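Local atomic coordinates of phosphogluconate dehydrogenase NAD-binding putative C-terminal domain-containing protein (Sinorhizobium meliloti, PDB entry 4EZB), a protein that is of unknown function but, as a member of a dehydrogenase-like family, probably acts as an oxidoreductase. Residues Val90-Val95 against Val116-Asn121; Phe142-Val147 against Leu161-Arg166; Lys157-Val162 against Gly178-Ala183; Leu194-Ser199 against Met260-Glu265. All coordinates share one frame; numbering follows the deposited sequence.

Contact 1: residues Val90-Val95 against Val116-Asn121; sequences VVLSLV and VFIDLN
V91 and S93 both lean on the ring of F117 at a slant: V91 CG1 lies 3.9 Å from F117 CD1, and S93 CB lies 3.6 Å from F117 CZ. At the ring edge, in its plane, sits an ordered water that accepts from S93 OG and donates to D119 OD1, so serine and carboxylate are joined indirectly. The other flat group is the amide of N121. With CG anti to its carbonyl carbon (chi1 -59°), the amide reaches back across to the 90-95 segment, where OD1 takes the N-H of V95 in the carbonyl plane, 2.7 Å from V95 N and almost straight at 178°. ND2 makes weak hydrogen bonds to S93 OG and to both carboxylate oxygens of D119. With an alanine here, V95 N would probably lose its acceptor and the chain beyond S93 would be freer to shift. The two strands run parallel and form a beta-alpha-beta unit with helix 100-107, in the parallel part of a sheet consistent with a Rossmann-type domain. V91 N bonds to V116 O, V91 O receives I118 N at 2.7 Å, S93 N bonds to I118 O, and S93 O receives L120 N. On the face of V90, L92 and I118, I118 CD1 packs against both V90 CG1 (3.8 Å) and L92 CD2 (3.9 Å), while L120 CD1 reaches L92 CB. D119 OD2 accepts from N121 N at 3.1 Å, from above the carboxylate plane, closing an Asx turn, and also forms a salt bridge with K128.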
loop_
_atom_site.group_PDB
_atom_site.type_symbol
_atom_site.label_atom_id
_atom_site.label_comp_id
_atom_site.label_asym_id
_atom_site.label_seq_id
_atom_site.Cartn_x
_atom_site.Cartn_y
_atom_site.Cartn_z
ATOM N N VAL A 90 5.673 19.558 -35.629
ATOM C CA VAL A 90 5.187 18.869 -34.448
ATOM C C VAL A 90 3.704 19.131 -34.274
ATOM O O VAL A 90 3.280 20.272 -34.147
ATOM C CB VAL A 90 5.919 19.361 -33.198
ATOM C CG1 VAL A 90 5.373 18.665 -31.970
ATOM C CG2 VAL A 90 7.431 19.129 -33.340
ATOM N N VAL A 91 2.926 18.063 -34.260
ATOM C CA VAL A 91 1.518 18.143 -33.982
ATOM C C VAL A 91 1.207 17.639 -32.562
ATOM O O VAL A 91 1.566 16.496 -32.203
ATOM C CB VAL A 91 0.720 17.345 -35.036
ATOM C CG1 VAL A 91 -0.783 17.486 -34.794
ATOM C CG2 VAL A 91 1.080 17.830 -36.441
ATOM N N LEU A 92 0.569 18.493 -31.756
ATOM C CA LEU A 92 0.178 18.154 -30.385
ATOM C C LEU A 92 -1.333 17.797 -30.323
ATOM O O LEU A 92 -2.195 18.625 -30.642
ATOM C CB LEU A 92 0.479 19.308 -29.429
ATOM C CG LEU A 92 1.936 19.796 -29.257
ATOM C CD1 LEU A 92 2.059 20.721 -28.050
ATOM C CD2 LEU A 92 2.948 18.664 -29.102
ATOM N N SER A 93 -1.651 16.576 -29.913
ATOM C CA SER A 93 -3.064 16.147 -29.857
ATOM C C SER A 93 -3.587 16.270 -28.438
ATOM O O SER A 93 -3.220 15.500 -27.586
ATOM C CB SER A 93 -3.228 14.704 -30.347
ATOM O OG SER A 93 -4.613 14.374 -30.482
ATOM N N LEU A 94 -4.430 17.259 -28.189
ATOM C CA LEU A 94 -5.065 17.424 -26.874
ATOM C C LEU A 94 -6.564 17.512 -27.136
ATOM O O LEU A 94 -7.088 18.564 -27.500
ATOM C CB LEU A 94 -4.584 18.689 -26.183
ATOM C CG LEU A 94 -3.175 18.710 -25.588
ATOM C CD1 LEU A 94 -2.518 20.080 -25.774
ATOM C CD2 LEU A 94 -3.245 18.330 -24.106
ATOM N N VAL A 95 -7.237 16.380 -27.019
ATOM C CA VAL A 95 -8.659 16.298 -27.335
ATOM C C VAL A 95 -9.312 15.513 -26.207
ATOM O O VAL A 95 -8.618 15.063 -25.270
ATOM C CB VAL A 95 -8.920 15.662 -28.725
ATOM C CG1 VAL A 95 -8.476 16.602 -29.836
ATOM C CG2 VAL A 95 -8.252 14.295 -28.874
ATOM N N VAL A 116 6.297 14.934 -36.570
ATOM C CA VAL A 116 6.026 14.104 -35.403
ATOM C C VAL A 116 4.649 14.468 -34.810
ATOM O O VAL A 116 4.384 15.630 -34.538
ATOM C CB VAL A 116 7.144 14.254 -34.343
ATOM C CG1 VAL A 116 6.879 13.337 -33.161
ATOM C CG2 VAL A 116 8.515 13.945 -34.942
ATOM N N PHE A 117 3.771 13.478 -34.683
ATOM C CA PHE A 117 2.488 13.595 -33.989
ATOM C C PHE A 117 2.745 13.149 -32.554
ATOM O O PHE A 117 3.176 11.998 -32.335
ATOM C CB PHE A 117 1.513 12.632 -34.661
ATOM C CG PHE A 117 0.085 12.737 -34.178
ATOM C CD1 PHE A 117 -0.807 13.620 -34.789
ATOM C CD2 PHE A 117 -0.377 11.908 -33.158
ATOM C CE1 PHE A 117 -2.143 13.691 -34.377
ATOM C CE2 PHE A 117 -1.697 11.963 -32.737
ATOM C CZ PHE A 117 -2.587 12.862 -33.352
ATOM N N ILE A 118 2.550 14.049 -31.586
ATOM C CA ILE A 118 2.700 13.693 -30.191
ATOM C C ILE A 118 1.318 13.608 -29.567
ATOM O O ILE A 118 0.552 14.578 -29.549
ATOM C CB ILE A 118 3.569 14.700 -29.381
ATOM C CG1 ILE A 118 4.901 14.997 -30.068
ATOM C CG2 ILE A 118 3.827 14.172 -27.973
ATOM C CD1 ILE A 118 5.749 16.002 -29.301
ATOM N N ASP A 119 0.975 12.435 -29.071
ATOM C CA ASP A 119 -0.348 12.250 -28.519
ATOM C C ASP A 119 -0.275 12.572 -27.051
ATOM O O ASP A 119 0.373 11.856 -26.311
ATOM C CB ASP A 119 -0.811 10.814 -28.715
ATOM C CG ASP A 119 -2.262 10.628 -28.323
ATOM O OD1 ASP A 119 -3.097 10.452 -29.259
ATOM O OD2 ASP A 119 -2.567 10.685 -27.091
ATOM N N LEU A 120 -0.933 13.637 -26.618
ATOM C CA LEU A 120 -0.869 14.000 -25.198
ATOM C C LEU A 120 -2.134 13.699 -24.405
ATOM O O LEU A 120 -2.301 14.213 -23.287
ATOM C CB LEU A 120 -0.529 15.488 -25.032
ATOM C CG LEU A 120 0.726 15.932 -25.745
ATOM C CD1 LEU A 120 0.760 17.459 -25.793
ATOM C CD2 LEU A 120 1.944 15.339 -25.047
ATOM N N ASN A 121 -3.023 12.900 -24.961
ATOM C CA ASN A 121 -4.288 12.578 -24.324
ATOM C C ASN A 121 -4.259 11.669 -23.098
ATOM O O ASN A 121 -3.379 10.862 -22.964
ATOM C CB ASN A 121 -5.237 12.058 -25.364
ATOM C CG ASN A 121 -5.459 13.052 -26.458
ATOM O OD1 ASN A 121 -5.881 14.155 -26.210
ATOM N ND2 ASN A 121 -5.119 12.688 -27.657
HETATM O O HOH W 1 -4.848 11.655 -31.132
#

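Contact 2: residues Phe142-Val147 against Leu161-Arg166; sequences FVEGAV and LVAGRR
E144 and A163 face each other as an antiparallel hydrogen-bonded pair, E144 N giving to A163 O and A163 N giving to E144 O. Two residues along the hairpin, A146 and L161 repeat the arrangement, A146 N reaching L161 O at 2.7 Å. Between them G145 and V162 form a non-hydrogen-bonded pair whose CA atoms come within 4.2 Å. Here the backbones touch through CA-H groups: G145 CA lies 3.0 Å from L161 O, and V162 CA 3.1 Å from E144 O. A side chain on G145 would press on L161 O and V162 CG1, and this close pairing fits a glycine. G164, with its positive phi of 149°, ends the strand pairing in a conformation that calls for glycine, and beyond it a water links F142 O to R166 N; R166 sits at the N-cap position of the next helix.

V143 carries the apolar contact. Its CG1, anti to the backbone N (chi1 166°), crosses V162 and lies 3.6 Å from V162 CB; CG2 turns the other way, to the backbone of R166 at 3.8 Å from R166 C. On the opposite face of the sheet the bent chain of E144 brings OE2 to 3.5 Å from A163 CB, a contact with a methyl group that does nothing for the charge. The carboxylate instead takes backbone N-H groups of S192 and A191 at the start of helix 190-218. These bonds tie the hairpin to the helix that leads out of the sheet domain, and the helix end would probably favour a negative carboxylate here.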
loop_
_atom_site.group_PDB
_atom_site.type_symbol
_atom_site.label_atom_id
_atom_site.label_comp_id
_atom_site.label_asym_id
_atom_site.label_seq_id
_atom_site.Cartn_x
_atom_site.Cartn_y
_atom_site.Cartn_z
ATOM N N PHE A 142 5.121 9.001 -34.860
ATOM C CA PHE A 142 4.278 9.091 -33.680
ATOM C C PHE A 142 5.161 9.108 -32.430
ATOM O O PHE A 142 6.087 8.330 -32.342
ATOM C CB PHE A 142 3.320 7.891 -33.624
ATOM C CG PHE A 142 2.444 7.860 -32.378
ATOM C CD1 PHE A 142 1.244 8.545 -32.345
ATOM C CD2 PHE A 142 2.837 7.142 -31.249
ATOM C CE1 PHE A 142 0.427 8.498 -31.206
ATOM C CE2 PHE A 142 2.043 7.102 -30.097
ATOM C CZ PHE A 142 0.836 7.785 -30.075
ATOM N N VAL A 143 4.911 10.019 -31.487
ATOM C CA VAL A 143 5.591 9.950 -30.195
ATOM C C VAL A 143 4.476 9.920 -29.157
ATOM O O VAL A 143 3.523 10.672 -29.237
ATOM C CB VAL A 143 6.563 11.131 -29.935
ATOM C CG1 VAL A 143 6.970 11.197 -28.474
ATOM C CG2 VAL A 143 7.826 11.012 -30.802
ATOM N N GLU A 144 4.586 9.056 -28.175
ATOM C CA GLU A 144 3.535 9.037 -27.172
ATOM C C GLU A 144 3.894 9.934 -25.995
ATOM O O GLU A 144 4.964 9.785 -25.424
ATOM C CB GLU A 144 3.334 7.600 -26.701
ATOM C CG GLU A 144 2.408 7.547 -25.496
ATOM C CD GLU A 144 2.967 6.742 -24.359
ATOM O OE1 GLU A 144 2.196 6.464 -23.432
ATOM O OE2 GLU A 144 4.152 6.377 -24.391
ATOM N N GLY A 145 3.012 10.858 -25.622
ATOM C CA GLY A 145 3.260 11.678 -24.434
ATOM C C GLY A 145 2.259 11.465 -23.314
ATOM O O GLY A 145 1.133 10.960 -23.525
ATOM N N ALA A 146 2.655 11.866 -22.112
ATOM C CA ALA A 146 1.766 11.812 -20.967
ATOM C C ALA A 146 2.025 13.018 -20.086
ATOM O O ALA A 146 3.154 13.266 -19.650
ATOM C CB ALA A 146 1.952 10.513 -20.202
ATOM N N VAL A 147 0.969 13.778 -19.849
ATOM C CA VAL A 147 1.062 15.039 -19.131
ATOM C C VAL A 147 0.986 14.712 -17.654
ATOM O O VAL A 147 0.096 13.980 -17.242
ATOM C CB VAL A 147 -0.043 15.985 -19.569
ATOM C CG1 VAL A 147 0.120 17.355 -18.904
ATOM C CG2 VAL A 147 -0.030 16.091 -21.099
ATOM N N LEU A 161 5.964 13.472 -20.097
ATOM C CA LEU A 161 6.789 12.331 -20.457
ATOM C C LEU A 161 6.504 11.924 -21.908
ATOM O O LEU A 161 5.346 11.922 -22.335
ATOM C CB LEU A 161 6.522 11.170 -19.502
ATOM C CG LEU A 161 6.817 11.429 -17.992
ATOM C CD1 LEU A 161 6.684 10.157 -17.161
ATOM C CD2 LEU A 161 8.189 12.064 -17.754
ATOM N N VAL A 162 7.551 11.581 -22.648
ATOM C CA VAL A 162 7.422 11.094 -24.037
ATOM C C VAL A 162 8.176 9.768 -24.268
ATOM O O VAL A 162 9.210 9.492 -23.638
ATOM C CB VAL A 162 7.805 12.188 -25.070
ATOM C CG1 VAL A 162 6.721 13.254 -25.135
ATOM C CG2 VAL A 162 9.133 12.855 -24.710
ATOM N N ALA A 163 7.645 8.926 -25.147
ATOM C CA ALA A 163 8.279 7.657 -25.485
ATOM C C ALA A 163 8.104 7.388 -26.978
ATOM O O ALA A 163 7.023 7.614 -27.521
ATOM C CB ALA A 163 7.621 6.533 -24.699
ATOM N N GLY A 164 9.135 6.848 -27.620
ATOM C CA GLY A 164 9.042 6.474 -29.043
ATOM C C GLY A 164 10.389 6.613 -29.712
ATOM O O GLY A 164 11.330 7.156 -29.109
ATOM N N ARG A 165 10.496 6.105 -30.943
ATOM C CA ARG A 165 11.722 6.221 -31.725
ATOM C C ARG A 165 12.280 7.649 -31.594
ATOM O O ARG A 165 13.433 7.831 -31.200
ATOM C CB ARG A 165 11.458 5.856 -33.195
ATOM C CG ARG A 165 12.532 5.008 -33.860
ATOM C CD ARG A 165 12.481 5.075 -35.390
ATOM N NE ARG A 165 11.198 4.641 -35.966
ATOM C CZ ARG A 165 11.010 3.531 -36.687
ATOM N NH1 ARG A 165 9.798 3.242 -37.159
ATOM N NH2 ARG A 165 12.020 2.705 -36.942
ATOM N N ARG A 166 11.429 8.654 -31.833
ATOM C CA ARG A 166 11.861 10.062 -31.870
ATOM C C ARG A 166 11.613 10.888 -30.602
ATOM O O ARG A 166 11.739 12.114 -30.614
ATOM C CB ARG A 166 11.298 10.753 -33.119
ATOM C CG ARG A 166 11.775 10.061 -34.400
ATOM C CD ARG A 166 11.110 10.602 -35.659
ATOM N NE ARG A 166 11.573 11.945 -35.980
ATOM C CZ ARG A 166 11.089 12.705 -36.965
ATOM N NH1 ARG A 166 10.115 12.261 -37.767
ATOM N NH2 ARG A 166 11.576 13.926 -37.134
HETATM O O HOH W 2 8.799 8.350 -33.057
#

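Contact 3: residues Lys157-Val162 against Gly178-Ala183; sequences KVPILV and GMNLEA
K157 and N180 reach across in opposite senses. K157 NZ, brought round by a bend at the last torsion, gives to G178 O at 2.6 Å, in the carbonyl plane and on a lone pair. N180 holds its CG anti to its own backbone N (chi1 -178°), and this sends ND2 over to K157 O at 2.9 Å; the donor stands above that carbonyl's plane, 36° out of it, although the oxygen lies close to the plane of the amide. Replacing N180 by a leucine would probably leave K157 O without this donor and let the turn before P159 drift. Next come the parallel backbone bonds: I160 N to N180 O, E182 N to I160 O (2.9 Å), and V162 N to E182 O. Among the side chains, L181 CD2 meets V162 CG1 at 3.9 Å, while L161 and E182 lie side by side on the other face, L161 CD2 only 3.3 Å from E182 CG.

Further out, a water joins V158 O to N180 N, donating to the first and accepting from the second. G178, the first residue past helix 167-175, has positive phi and closes a Schellman motif, and N175 OD1 in the same helix accepts from L181 N, tying the end of the helix to the strand that follows. This completes a beta-alpha-beta unit, helix 167-175 joining the two strands. The carboxylate of E182 has a long, weak ion pair with R224 of the second subunit. Between the segments, K157 NZ and N180 ND2 each bond to a carbonyl oxygen opposite, G178 O and K157 O, with the water beside them.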
loop_
_atom_site.group_PDB
_atom_site.type_symbol
_atom_site.label_atom_id
_atom_site.label_comp_id
_atom_site.label_asym_id
_atom_site.label_seq_id
_atom_site.Cartn_x
_atom_site.Cartn_y
_atom_site.Cartn_z
ATOM N N LYS A 157 5.475 24.623 -19.376
ATOM C CA LYS A 157 6.526 23.957 -18.620
ATOM C C LYS A 157 5.950 22.834 -17.768
ATOM O O LYS A 157 6.632 22.249 -16.922
ATOM C CB LYS A 157 7.274 24.973 -17.757
ATOM C CG LYS A 157 7.820 26.137 -18.562
ATOM C CD LYS A 157 9.075 26.698 -17.926
ATOM C CE LYS A 157 9.548 27.936 -18.663
ATOM N NZ LYS A 157 9.817 27.706 -20.110
ATOM N N VAL A 158 4.676 22.553 -17.991
ATOM C CA VAL A 158 4.033 21.369 -17.451
ATOM C C VAL A 158 4.915 20.155 -17.789
ATOM O O VAL A 158 5.422 20.039 -18.941
ATOM C CB VAL A 158 2.591 21.256 -18.015
ATOM C CG1 VAL A 158 2.578 21.015 -19.530
ATOM C CG2 VAL A 158 1.764 20.221 -17.271
ATOM N N PRO A 159 5.166 19.295 -16.782
ATOM C CA PRO A 159 5.967 18.086 -17.029
ATOM C C PRO A 159 5.238 17.140 -17.992
ATOM O O PRO A 159 4.091 16.733 -17.737
ATOM C CB PRO A 159 6.118 17.455 -15.632
ATOM C CG PRO A 159 5.015 18.056 -14.799
ATOM C CD PRO A 159 4.794 19.441 -15.357
ATOM N N ILE A 160 5.896 16.847 -19.115
ATOM C CA ILE A 160 5.404 15.852 -20.077
ATOM C C ILE A 160 6.426 14.722 -20.201
ATOM O O ILE A 160 7.616 14.977 -20.330
ATOM C CB ILE A 160 5.088 16.505 -21.442
ATOM C CG1 ILE A 160 3.892 17.446 -21.286
ATOM C CG2 ILE A 160 4.792 15.444 -22.501
ATOM C CD1 ILE A 160 3.628 18.395 -22.445
ATOM N N LEU A 161 5.964 13.472 -20.097
ATOM C CA LEU A 161 6.789 12.331 -20.457
ATOM C C LEU A 161 6.504 11.924 -21.908
ATOM O O LEU A 161 5.346 11.922 -22.335
ATOM C CB LEU A 161 6.522 11.170 -19.502
ATOM C CG LEU A 161 6.817 11.429 -17.992
ATOM C CD1 LEU A 161 6.684 10.157 -17.161
ATOM C CD2 LEU A 161 8.189 12.064 -17.754
ATOM N N VAL A 162 7.551 11.581 -22.648
ATOM C CA VAL A 162 7.422 11.094 -24.037
ATOM C C VAL A 162 8.176 9.768 -24.268
ATOM O O VAL A 162 9.210 9.492 -23.638
ATOM C CB VAL A 162 7.805 12.188 -25.070
ATOM C CG1 VAL A 162 6.721 13.254 -25.135
ATOM C CG2 VAL A 162 9.133 12.855 -24.710
ATOM N N GLY A 178 11.592 25.992 -24.794
ATOM C CA GLY A 178 11.174 26.294 -23.415
ATOM C C GLY A 178 10.173 25.346 -22.766
ATOM O O GLY A 178 9.700 25.612 -21.649
HETATM N N MSE A 179 9.856 24.230 -23.435
HETATM C CA MSE A 179 8.931 23.227 -22.858
HETATM C C MSE A 179 9.648 22.310 -21.912
HETATM O O MSE A 179 10.872 22.375 -21.796
HETATM C CB MSE A 179 8.248 22.425 -23.950
HETATM C CG MSE A 179 7.365 23.374 -24.738
HETATM SE SE MSE A 179 5.993 22.364 -25.729
HETATM C CE MSE A 179 6.657 22.866 -27.512
ATOM N N ASN A 180 8.897 21.438 -21.237
ATOM C CA ASN A 180 9.450 20.606 -20.172
ATOM C C ASN A 180 9.229 19.091 -20.356
ATOM O O ASN A 180 8.541 18.434 -19.562
ATOM C CB ASN A 180 8.895 21.088 -18.841
ATOM C CG ASN A 180 9.450 20.327 -17.656
ATOM O OD1 ASN A 180 10.568 19.806 -17.687
ATOM N ND2 ASN A 180 8.667 20.269 -16.593
ATOM N N LEU A 181 9.841 18.546 -21.402
ATOM C CA LEU A 181 9.657 17.146 -21.762
ATOM C C LEU A 181 10.807 16.277 -21.297
ATOM O O LEU A 181 11.964 16.684 -21.382
ATOM C CB LEU A 181 9.578 17.024 -23.278
ATOM C CG LEU A 181 8.270 17.233 -24.013
ATOM C CD1 LEU A 181 7.809 18.693 -24.030
ATOM C CD2 LEU A 181 8.462 16.713 -25.436
ATOM N N GLU A 182 10.507 15.077 -20.811
ATOM C CA GLU A 182 11.556 14.055 -20.719
ATOM C C GLU A 182 11.257 12.747 -21.448
ATOM O O GLU A 182 10.170 12.194 -21.355
ATOM C CB GLU A 182 12.050 13.818 -19.292
ATOM C CG GLU A 182 10.986 13.704 -18.235
ATOM C CD GLU A 182 11.595 13.426 -16.877
ATOM O OE1 GLU A 182 12.305 12.401 -16.740
ATOM O OE2 GLU A 182 11.372 14.240 -15.952
ATOM N N ALA A 183 12.232 12.300 -22.216
ATOM C CA ALA A 183 12.119 11.044 -22.933
ATOM C C ALA A 183 12.352 9.918 -21.941
ATOM O O ALA A 183 13.343 9.906 -21.227
ATOM C CB ALA A 183 13.124 10.979 -24.076
HETATM O O HOH W 3 6.280 21.024 -21.315
#

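Contact 4: residues Leu194-Ser199 against Met260-Glu265; sequences LKMIRS and MTEAAE
M196, a selenomethionine, points at A263 from its first carbon: M196 CB lies 4.4 Å from A263 CB. The next atom carries the contact. CG presses against the neighbouring helix, 3.3 Å from A263 CA, tighter than usual carbon packing, and 3.7 Å from A263 CB. Bends at chi2 (89°) and chi3 then turn the chain across to E262, where SE comes to 4.0 Å from E262 CB, the two side chains crossing at about a right angle. This is close helix packing: the axes of the two segments pass 8.6 Å apart at -113°, and the alanine at the crossing allows the CA atoms of M196 and A263 to approach within 4.9 Å. The crossing joins helix 190-218, the long helix that follows the last strand of the sheet, to helix 238-268 of the helical half of the chain. A263 CB also sits against the backbone, 3.4 Å from M196 O. One turn on, S199 CB adds a looser touch to A263 CB, and the selenium of the poorly ordered M260 lies 3.9 Å from S199 O. The hydroxyl of S199 takes no part here but is hydrogen-bonded to K203, while I197 and R198 pack on the second subunit.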
loop_
_atom_site.group_PDB
_atom_site.type_symbol
_atom_site.label_atom_id
_atom_site.label_comp_id
_atom_site.label_asym_id
_atom_site.label_seq_id
_atom_site.Cartn_x
_atom_site.Cartn_y
_atom_site.Cartn_z
ATOM N N LEU A 194 4.226 4.529 -17.394
ATOM C CA LEU A 194 4.923 5.132 -16.277
ATOM C C LEU A 194 4.010 6.043 -15.412
ATOM O O LEU A 194 4.025 5.954 -14.184
ATOM C CB LEU A 194 6.122 5.909 -16.815
ATOM C CG LEU A 194 7.108 6.532 -15.850
ATOM C CD1 LEU A 194 7.417 5.539 -14.763
ATOM C CD2 LEU A 194 8.386 6.867 -16.591
ATOM N N LYS A 195 3.225 6.894 -16.062
ATOM C CA LYS A 195 2.282 7.780 -15.382
ATOM C C LYS A 195 1.263 6.973 -14.560
ATOM O O LYS A 195 1.038 7.245 -13.376
ATOM C CB LYS A 195 1.549 8.664 -16.403
ATOM C CG LYS A 195 0.416 9.468 -15.788
ATOM C CD LYS A 195 -0.184 10.477 -16.749
ATOM C CE LYS A 195 -1.423 11.113 -16.136
ATOM N NZ LYS A 195 -1.974 12.205 -16.988
HETATM N N MSE A 196 0.683 5.965 -15.199
HETATM C CA MSE A 196 -0.312 5.101 -14.577
HETATM C C MSE A 196 0.218 4.262 -13.440
HETATM O O MSE A 196 -0.420 4.174 -12.381
HETATM C CB MSE A 196 -0.860 4.177 -15.645
HETATM C CG MSE A 196 -2.373 4.277 -15.629
HETATM SE SE MSE A 196 -3.010 5.722 -16.810
HETATM C CE MSE A 196 -2.111 5.200 -18.484
ATOM N N ILE A 197 1.362 3.617 -13.643
ATOM C CA ILE A 197 1.942 2.780 -12.587
ATOM C C ILE A 197 2.371 3.596 -11.344
ATOM O O ILE A 197 2.276 3.128 -10.206
ATOM C CB ILE A 197 3.076 1.904 -13.143
ATOM C CG1 ILE A 197 2.482 0.886 -14.136
ATOM C CG2 ILE A 197 3.790 1.141 -12.030
ATOM C CD1 ILE A 197 3.502 0.309 -15.105
ATOM N N ARG A 198 2.828 4.816 -11.580
ATOM C CA ARG A 198 3.255 5.737 -10.541
ATOM C C ARG A 198 2.085 5.991 -9.587
ATOM O O ARG A 198 2.296 6.220 -8.396
ATOM C CB ARG A 198 3.696 7.049 -11.188
ATOM C CG ARG A 198 4.092 8.147 -10.223
ATOM C CD ARG A 198 4.437 9.447 -10.943
ATOM N NE ARG A 198 4.585 10.542 -9.983
ATOM C CZ ARG A 198 3.656 11.464 -9.726
ATOM N NH1 ARG A 198 2.493 11.464 -10.376
ATOM N NH2 ARG A 198 3.898 12.406 -8.821
ATOM N N SER A 199 0.868 5.953 -10.127
ATOM C CA SER A 199 -0.367 6.085 -9.338
ATOM C C SER A 199 -0.578 4.984 -8.339
ATOM O O SER A 199 -1.173 5.209 -7.285
ATOM C CB SER A 199 -1.578 6.095 -10.255
ATOM O OG SER A 199 -1.969 7.419 -10.497
HETATM N N MSE A 260 -7.007 5.901 -10.623
HETATM C CA MSE A 260 -6.827 4.513 -10.147
HETATM C C MSE A 260 -7.477 3.498 -11.058
HETATM O O MSE A 260 -6.878 2.457 -11.342
HETATM C CB MSE A 260 -7.346 4.334 -8.711
HETATM C CG MSE A 260 -6.558 3.278 -7.926
HETATM SE SE MSE A 260 -4.602 3.523 -8.104
HETATM C CE MSE A 260 -3.913 2.286 -6.733
ATOM N N THR A 261 -8.699 3.790 -11.518
ATOM C CA THR A 261 -9.438 2.909 -12.437
ATOM C C THR A 261 -8.678 2.705 -13.748
ATOM O O THR A 261 -8.648 1.599 -14.290
ATOM C CB THR A 261 -10.854 3.444 -12.751
ATOM O OG1 THR A 261 -11.475 3.910 -11.547
ATOM C CG2 THR A 261 -11.725 2.347 -13.391
ATOM N N GLU A 262 -8.066 3.776 -14.245
ATOM C CA GLU A 262 -7.251 3.719 -15.449
ATOM C C GLU A 262 -6.017 2.869 -15.195
ATOM O O GLU A 262 -5.657 2.044 -16.040
ATOM C CB GLU A 262 -6.851 5.122 -15.898
ATOM C CG GLU A 262 -7.977 5.920 -16.536
ATOM C CD GLU A 262 -7.882 7.410 -16.236
ATOM O OE1 GLU A 262 -6.782 7.890 -15.866
ATOM O OE2 GLU A 262 -8.916 8.104 -16.359
ATOM N N ALA A 263 -5.387 3.065 -14.031
ATOM C CA ALA A 263 -4.178 2.315 -13.665
ATOM C C ALA A 263 -4.387 0.796 -13.595
ATOM O O ALA A 263 -3.537 0.031 -14.079
ATOM C CB ALA A 263 -3.564 2.852 -12.383
ATOM N N ALA A 264 -5.511 0.365 -13.020
ATOM C CA ALA A 264 -5.901 -1.050 -13.025
ATOM C C ALA A 264 -6.039 -1.607 -14.444
ATOM O O ALA A 264 -5.584 -2.719 -14.721
ATOM C CB ALA A 264 -7.192 -1.265 -12.237
ATOM N N GLU A 265 -6.666 -0.831 -15.332
ATOM C CA GLU A 265 -6.817 -1.200 -16.759
ATOM C C GLU A 265 -5.467 -1.278 -17.497
ATOM O O GLU A 265 -5.245 -2.166 -18.308
ATOM C CB GLU A 265 -7.756 -0.212 -17.469
ATOM C CG GLU A 265 -9.229 -0.392 -17.131
ATOM C CD GLU A 265 -10.015 0.908 -17.175
ATOM O OE1 GLU A 265 -9.674 1.812 -17.976
ATOM O OE2 GLU A 265 -10.988 1.021 -16.398
#

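Following the chain, contact 1 closes first, around helix 100-107, and ends before the strand of contact 2 begins; the two then sit side by side in one sheet, D119 O meeting G145 N. Contact 2 closes the short hairpin from strand 141-147 to strand 159-163. Contact 3 starts on that same second strand, shares L161 and V162 with contact 2, and brings the chain round helix 167-175 to the strand at that end of the sheet, so the spans of contacts 2 and 3 overlap rather than nest. Contact 4 opens last and closes a mostly helical span of 60 residues. Its helix 190-218 joins the sheet to the helical half: K195 NZ reaches V147 O, and L194 packs on L161.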